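Local coordinates for protein transcriptional repressor of the blcABC operon (Agrobacterium tumefaciens, PDB 3MQ0) that probably binds DNA as an IclR-type transcription factor and represses the blcABC operon, with its activity regulated through oligomerization, at residues G128-Y133 / G150-A155; F157-K162 / G235-L240. All blocks are in the same frame, centred on the assembly; numbering follows the deposited sequence.

Interaction 1: G128-Y133 / G150-A155; sequences GGEVVY and GMRLPA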
ATOM      1  N   GLY B 128      10.023   1.139 -22.229  1.00 28.10           N
ATOM      2  CA  GLY B 128      10.492   0.208 -23.236  1.00 27.95           C
ATOM      3  C   GLY B 128      12.004   0.264 -23.335  1.00 22.49           C
ATOM      4  O   GLY B 128      12.696   0.117 -22.334  1.00 21.09           O
ATOM      5  N   GLY B 129      12.519   0.495 -24.541  1.00 23.21           N
ATOM      6  CA  GLY B 129      13.955   0.538 -24.747  1.00 22.14           C
ATOM      7  C   GLY B 129      14.572   1.922 -24.645  1.00 22.52           C
ATOM      8  O   GLY B 129      15.742   2.099 -25.005  1.00 19.60           O
ATOM      9  N   GLU B 130      13.797   2.901 -24.168  1.00 15.19           N
ATOM     10  CA  GLU B 130      14.269   4.290 -24.032  1.00 15.72           C
ATOM     11  C   GLU B 130      14.231   4.770 -22.585  1.00 17.70           C
ATOM     12  O   GLU B 130      13.463   4.231 -21.777  1.00 22.88           O
ATOM     13  CB  GLU B 130      13.399   5.224 -24.893  1.00 19.52           C
ATOM     14  CG  GLU B 130      13.285   4.788 -26.347  1.00 30.54           C
ATOM     15  CD  GLU B 130      12.467   5.752 -27.204  1.00 33.02           C
ATOM     16  OE1 GLU B 130      11.219   5.761 -27.086  1.00 31.72           O
ATOM     17  OE2 GLU B 130      13.078   6.498 -27.999  1.00 36.71           O
ATOM     18  N   VAL B 131      15.046   5.776 -22.248  1.00 13.76           N
ATOM     19  CA  VAL B 131      14.834   6.510 -21.007  1.00 17.41           C
ATOM     20  C   VAL B 131      14.241   7.870 -21.371  1.00 17.66           C
ATOM     21  O   VAL B 131      14.510   8.385 -22.446  1.00 16.23           O
ATOM     22  CB  VAL B 131      16.116   6.697 -20.183  1.00 12.50           C
ATOM     23  CG1 VAL B 131      16.657   5.330 -19.715  1.00 18.31           C
ATOM     24  CG2 VAL B 131      17.179   7.442 -20.969  1.00 15.99           C
ATOM     25  N   VAL B 132      13.416   8.415 -20.484  1.00 12.67           N
ATOM     26  CA  VAL B 132      12.785   9.719 -20.682  1.00 15.07           C
ATOM     27  C   VAL B 132      13.207  10.622 -19.536  1.00 16.74           C
ATOM     28  O   VAL B 132      13.122  10.218 -18.369  1.00 15.59           O
ATOM     29  CB  VAL B 132      11.249   9.587 -20.689  1.00 15.24           C
ATOM     30  CG1 VAL B 132      10.594  10.958 -20.850  1.00 19.61           C
ATOM     31  CG2 VAL B 132      10.808   8.629 -21.795  1.00 21.94           C
ATOM     32  N   TYR B 133      13.714  11.807 -19.862  1.00 13.14           N
ATOM     33  CA  TYR B 133      14.213  12.748 -18.860  1.00 18.18           C
ATOM     34  C   TYR B 133      13.063  13.479 -18.194  1.00 18.71           C
ATOM     35  O   TYR B 133      12.297  14.162 -18.860  1.00 20.71           O
ATOM     36  CB  TYR B 133      15.263  13.712 -19.475  1.00 15.85           C
ATOM     37  CG  TYR B 133      16.482  12.912 -19.793  1.00 14.27           C
ATOM     38  CD1 TYR B 133      16.556  12.188 -20.968  1.00 21.19           C
ATOM     39  CD2 TYR B 133      17.495  12.751 -18.853  1.00 11.93           C
ATOM     40  CE1 TYR B 133      17.631  11.354 -21.228  1.00 24.61           C
ATOM     41  CE2 TYR B 133      18.575  11.923 -19.104  1.00 14.97           C
ATOM     42  CZ  TYR B 133      18.637  11.235 -20.299  1.00 18.77           C
ATOM     43  OH  TYR B 133      19.702  10.412 -20.564  1.00 19.40           O
ATOM     44  N   GLY B 150      11.575  15.734 -21.049  1.00 20.18           N
ATOM     45  CA  GLY B 150      10.797  15.122 -22.118  1.00 17.73           C
ATOM     46  C   GLY B 150      11.614  14.444 -23.213  1.00 19.12           C
ATOM     47  O   GLY B 150      11.088  13.687 -24.026  1.00 30.35           O
ATOM     48  N   MET B 151      12.903  14.742 -23.248  1.00 23.27           N
ATOM     49  CA  MET B 151      13.834  14.151 -24.208  1.00 19.67           C
ATOM     50  C   MET B 151      13.954  12.634 -24.007  1.00 18.31           C
ATOM     51  O   MET B 151      13.757  12.148 -22.897  1.00 19.47           O
ATOM     52  CB  MET B 151      15.189  14.833 -24.028  1.00 29.46           C
ATOM     53  CG  MET B 151      16.388  14.082 -24.512  1.00 38.48           C
ATOM     54  SD  MET B 151      17.804  15.168 -24.313  1.00 37.02           S
ATOM     55  CE  MET B 151      19.068  13.983 -23.890  1.00 46.18           C
ATOM     56  N   ARG B 152      14.212  11.898 -25.098  1.00 17.70           N
ATOM     57  CA  ARG B 152      14.407  10.436 -25.056  1.00 20.61           C
ATOM     58  C   ARG B 152      15.768  10.023 -25.580  1.00 20.35           C
ATOM     59  O   ARG B 152      16.263  10.598 -26.544  1.00 22.24           O
ATOM     60  CB  ARG B 152      13.356   9.722 -25.911  1.00 19.06           C
ATOM     61  CG  ARG B 152      11.938  10.096 -25.553  1.00 28.56           C
ATOM     62  CD  ARG B 152      10.875   9.322 -26.315  1.00 30.67           C
ATOM     63  NE  ARG B 152       9.596   9.581 -25.662  1.00 33.15           N
ATOM     64  CZ  ARG B 152       8.887   8.681 -24.997  1.00 28.68           C
ATOM     65  NH1 ARG B 152       9.290   7.421 -24.930  1.00 28.39           N
ATOM     66  NH2 ARG B 152       7.746   9.039 -24.424  1.00 36.37           N
ATOM     67  N   LEU B 153      16.355   9.004 -24.957  1.00 17.66           N
ATOM     68  CA  LEU B 153      17.591   8.390 -25.435  1.00 20.00           C
ATOM     69  C   LEU B 153      17.491   6.866 -25.301  1.00 18.96           C
ATOM     70  O   LEU B 153      16.712   6.369 -24.492  1.00 18.23           O
ATOM     71  CB  LEU B 153      18.787   8.896 -24.624  1.00 18.21           C
ATOM     72  CG  LEU B 153      19.235  10.319 -24.964  1.00 16.30           C
ATOM     73  CD1 LEU B 153      20.401  10.732 -24.059  1.00 19.45           C
ATOM     74  CD2 LEU B 153      19.635  10.405 -26.413  1.00 18.60           C
ATOM     75  N   PRO B 154      18.291   6.114 -26.081  1.00 20.01           N
ATOM     76  CA  PRO B 154      18.307   4.647 -25.941  1.00 18.62           C
ATOM     77  C   PRO B 154      18.797   4.211 -24.574  1.00 19.40           C
ATOM     78  O   PRO B 154      19.891   4.590 -24.151  1.00 21.08           O
ATOM     79  CB  PRO B 154      19.305   4.195 -27.015  1.00 23.26           C
ATOM     80  CG  PRO B 154      19.353   5.331 -28.004  1.00 23.33           C
ATOM     81  CD  PRO B 154      19.147   6.579 -27.186  1.00 23.46           C
ATOM     82  N   ALA B 155      17.989   3.416 -23.887  1.00 15.80           N
ATOM     83  CA  ALA B 155      18.344   2.914 -22.564  1.00 17.24           C
ATOM     84  C   ALA B 155      19.698   2.198 -22.507  1.00 21.01           C
ATOM     85  O   ALA B 155      20.404   2.300 -21.507  1.00 18.01           O
ATOM     86  CB  ALA B 155      17.248   2.003 -22.033  1.00 22.32           C
TER

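Interaction 2: F157-K162 / G235-L240; sequences FTATGK and GIAISL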
ATOM      1  N   PHE B 157      22.481   2.831 -23.818  1.00 13.60           N
ATOM      2  CA  PHE B 157      23.646   3.710 -23.877  1.00 20.31           C
ATOM      3  C   PHE B 157      23.817   4.652 -22.658  1.00 25.30           C
ATOM      4  O   PHE B 157      24.921   5.122 -22.387  1.00 25.82           O
ATOM      5  CB  PHE B 157      23.610   4.558 -25.163  1.00 11.90           C
ATOM      6  CG  PHE B 157      23.498   3.756 -26.455  1.00 16.44           C
ATOM      7  CD1 PHE B 157      23.960   2.455 -26.541  1.00 16.69           C
ATOM      8  CD2 PHE B 157      22.946   4.337 -27.589  1.00 17.36           C
ATOM      9  CE1 PHE B 157      23.859   1.739 -27.727  1.00 22.01           C
ATOM     10  CE2 PHE B 157      22.831   3.622 -28.785  1.00 18.97           C
ATOM     11  CZ  PHE B 157      23.301   2.316 -28.843  1.00 18.67           C
ATOM     12  N   THR B 158      22.743   4.945 -21.936  1.00 15.91           N
ATOM     13  CA  THR B 158      22.827   5.941 -20.858  1.00 13.86           C
ATOM     14  C   THR B 158      23.140   5.288 -19.513  1.00  8.86           C
ATOM     15  O   THR B 158      22.904   4.095 -19.334  1.00 12.13           O
ATOM     16  CB  THR B 158      21.492   6.724 -20.708  1.00 19.67           C
ATOM     17  OG1 THR B 158      20.446   5.811 -20.372  1.00 23.24           O
ATOM     18  CG2 THR B 158      21.099   7.423 -22.008  1.00 19.01           C
ATOM     19  N   ALA B 159      23.645   6.063 -18.549  1.00 10.22           N
ATOM     20  CA  ALA B 159      23.928   5.488 -17.234  1.00 10.95           C
ATOM     21  C   ALA B 159      22.629   5.087 -16.531  1.00 12.00           C
ATOM     22  O   ALA B 159      22.544   4.000 -15.979  1.00 10.60           O
ATOM     23  CB  ALA B 159      24.731   6.467 -16.359  1.00 13.75           C
ATOM     24  N   THR B 160      21.611   5.952 -16.557  1.00 10.48           N
ATOM     25  CA  THR B 160      20.334   5.553 -15.946  1.00  9.38           C
ATOM     26  C   THR B 160      19.717   4.369 -16.661  1.00 12.99           C
ATOM     27  O   THR B 160      19.100   3.523 -16.016  1.00 15.20           O
ATOM     28  CB  THR B 160      19.265   6.670 -15.924  1.00 11.62           C
ATOM     29  OG1 THR B 160      19.003   7.120 -17.254  1.00 12.81           O
ATOM     30  CG2 THR B 160      19.713   7.857 -15.062  1.00 11.95           C
ATOM     31  N   GLY B 161      19.872   4.334 -17.988  1.00 10.10           N
ATOM     32  CA  GLY B 161      19.355   3.246 -18.806  1.00 10.03           C
ATOM     33  C   GLY B 161      19.969   1.907 -18.413  1.00 14.81           C
ATOM     34  O   GLY B 161      19.261   0.933 -18.219  1.00 13.72           O
ATOM     35  N   LYS B 162      21.292   1.858 -18.288  1.00 12.00           N
ATOM     36  CA  LYS B 162      21.963   0.635 -17.837  1.00  9.94           C
ATOM     37  C   LYS B 162      21.486   0.187 -16.455  1.00 11.95           C
ATOM     38  O   LYS B 162      21.236  -0.994 -16.228  1.00 12.96           O
ATOM     39  CB  LYS B 162      23.485   0.817 -17.839  1.00 10.82           C
ATOM     40  CG  LYS B 162      24.097   1.032 -19.227  1.00 14.53           C
ATOM     41  CD  LYS B 162      25.586   1.396 -19.109  1.00 15.13           C
ATOM     42  CE  LYS B 162      26.103   2.061 -20.396  1.00 18.53           C
ATOM     43  NZ  LYS B 162      26.084   1.072 -21.507  1.00 19.99           N
ATOM     44  N   GLY B 235      15.786   6.447 -12.500  1.00 11.84           N
ATOM     45  CA  GLY B 235      17.240   6.442 -12.425  1.00  8.45           C
ATOM     46  C   GLY B 235      17.735   7.853 -12.173  1.00 14.89           C
ATOM     47  O   GLY B 235      17.113   8.829 -12.596  1.00 12.64           O
ATOM     48  N   ILE B 236      18.846   7.968 -11.464  1.00  8.43           N
ATOM     49  CA  ILE B 236      19.500   9.250 -11.293  1.00 10.44           C
ATOM     50  C   ILE B 236      20.929   9.127 -11.819  1.00 11.62           C
ATOM     51  O   ILE B 236      21.565   8.073 -11.650  1.00 12.53           O
ATOM     52  CB  ILE B 236      19.481   9.710  -9.823  1.00 12.07           C
ATOM     53  CG1 ILE B 236      20.130  11.075  -9.675  1.00 16.01           C
ATOM     54  CG2 ILE B 236      20.198   8.718  -8.895  1.00 13.07           C
ATOM     55  CD1 ILE B 236      20.049  11.615  -8.231  1.00 27.87           C
ATOM     56  N   ALA B 237      21.430  10.172 -12.470  1.00  7.46           N
ATOM     57  CA  ALA B 237      22.816  10.124 -12.955  1.00  8.27           C
ATOM     58  C   ALA B 237      23.499  11.461 -12.777  1.00 12.29           C
ATOM     59  O   ALA B 237      22.858  12.501 -12.788  1.00 12.13           O
ATOM     60  CB  ALA B 237      22.856   9.714 -14.442  1.00 14.77           C
ATOM     61  N   ILE B 238      24.812  11.431 -12.640  1.00  9.25           N
ATOM     62  CA  ILE B 238      25.567  12.661 -12.753  1.00 13.90           C
ATOM     63  C   ILE B 238      26.377  12.571 -14.034  1.00 13.59           C
ATOM     64  O   ILE B 238      26.763  11.480 -14.459  1.00 14.71           O
ATOM     65  CB  ILE B 238      26.475  12.902 -11.540  1.00 20.27           C
ATOM     66  CG1 ILE B 238      27.467  11.754 -11.378  1.00 19.53           C
ATOM     67  CG2 ILE B 238      25.632  13.067 -10.265  1.00 18.48           C
ATOM     68  CD1 ILE B 238      28.298  11.856 -10.096  1.00 29.46           C
ATOM     69  N   SER B 239      26.637  13.706 -14.646  1.00 12.40           N
ATOM     70  CA  SER B 239      27.424  13.837 -15.849  1.00 16.04           C
ATOM     71  C   SER B 239      28.621  14.761 -15.638  1.00 16.71           C
ATOM     72  O   SER B 239      28.491  15.742 -15.024  1.00 18.82           O
ATOM     73  CB  SER B 239      26.575  14.445 -16.953  1.00 25.96           C
ATOM     74  OG  SER B 239      25.550  13.579 -17.282  1.00 42.92           O
ATOM     75  N   LEU B 240      29.754  14.391 -16.196  1.00 18.28           N
ATOM     76  CA  LEU B 240      30.940  15.234 -16.093  1.00 17.61           C
ATOM     77  C   LEU B 240      31.839  14.998 -17.290  1.00 15.06           C
ATOM     78  O   LEU B 240      31.593  14.096 -18.096  1.00 17.62           O
ATOM     79  CB  LEU B 240      31.706  14.939 -14.798  1.00 22.52           C
ATOM     80  CG  LEU B 240      32.067  13.474 -14.547  1.00 23.95           C
ATOM     81  CD1 LEU B 240      33.355  13.374 -13.761  1.00 30.68           C
ATOM     82  CD2 LEU B 240      30.930  12.772 -13.797  1.00 27.75           C
TER

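Interaction 1: G128-Y133 / G150-A155
Y133, R152 and E130 bury the most surface where the antiparallel strands 130-133 and 152-154 pair. The Y133 ring lies alongside M151, both side chains pointing the same way. The edge of the Y133 ring, at Y133 CD1, faces M151 O in the ring plane, 3.4 Å away. M151 bends at chi3 (145°), so CE sits 4.0 Å from Y133 CE1. The sulfur stands obliquely to the ring, a Met-aromatic contact. L153 crosses the ring obliquely, with CD1 3.6 Å from Y133 OH. M151 O also accepts from Y133 N, and Y133 O receives G150 N at 2.8 Å in a nearly straight bond (177°).

R152 is extended from CG to NE and runs beside V132. V132 CG2 sits over the centre of the guanidinium, 3.7 Å from R152 CZ. E130 OE1 meets the edge of the same group in a salt bridge, with the two planes 38° apart; its hydrogen bond, R152 NH1 to E130 OE1, is weak at 3.3 Å. The hydrogen-bonded pair V131 and L153 joins the backbones between these groups. Beyond it A155 N donates to G129 O at 2.8 Å, from above the carbonyl plane.

Strand 152-154 is one of the two outermost strands of the GAF-fold sheet in this chain. Strand 120-127 flanks 130-137 on its other side, and helix 159-165 covers V131 and A155.

Interaction 2: F157-K162 / G235-L240
Helix 159-165 packs on a face of the antiparallel sheet of the GAF fold, and its first turn meets strand 232-241 here. The contact is small and buried. No hydrogen bond joins the two segments.

Apolar contact does the joining. T160 buries the most surface. Its CG2 is anti to the carbonyl carbon and is turned to the strand. T160 CG2 lies 3.5 Å from G235 C and also touches I236 C, so it rests on the strand backbone. A237 CB points toward the helix and meets T160 CG2 at 3.7 Å. A159 CB also approaches A237 CB, at 4.2 Å. G235 lets the helix come this close: a CB there would clash with T160 CB. I236 and I238 point away from the helix, and both touch V121.

Polar bonds hold the segments in place from outside the contact. T160 OG1 takes the crowded position between backbone N and carbonyl carbon (chi1 58°). It hydrogen-bonds to T124 OG1 on strand 120-127, so its buried hydroxyl has a partner. The backbones of G235 and A237 pair with T124 and T122 of that strand. K162, which does not touch the strand, forms a salt bridge with E198.

The helix start has its own bonds. T158 is the N-cap, and K162 N donates to T158 O. G161 has no side chain to crowd this cap, since a CB would clash with T158 OG1. The capping bond itself runs from G161 N to T158 OG1, 2.9 Å long and bent to 134° at the hydrogen.

Of the four segments, 128-133 on strand 130-137 comes first along the chain and leads into a partly unmodelled loop. Interaction 1 closes that loop when 150-155 returns beside 128-133. The chain then passes directly into helix 159-165. Interaction 2 closes a much longer excursion, through two more helices and two strands, when 235-240 reaches this helix. The two closures follow in series and neither nest nor cross. Interaction 1 ties an edge strand to the sheet, while interaction 2 ties the helix to an inner strand. Their centres are about 11 Å apart. They touch where V131 CG1 packs against G161 CA at 3.5 Å, and T158 meets V131, Y133 and L153.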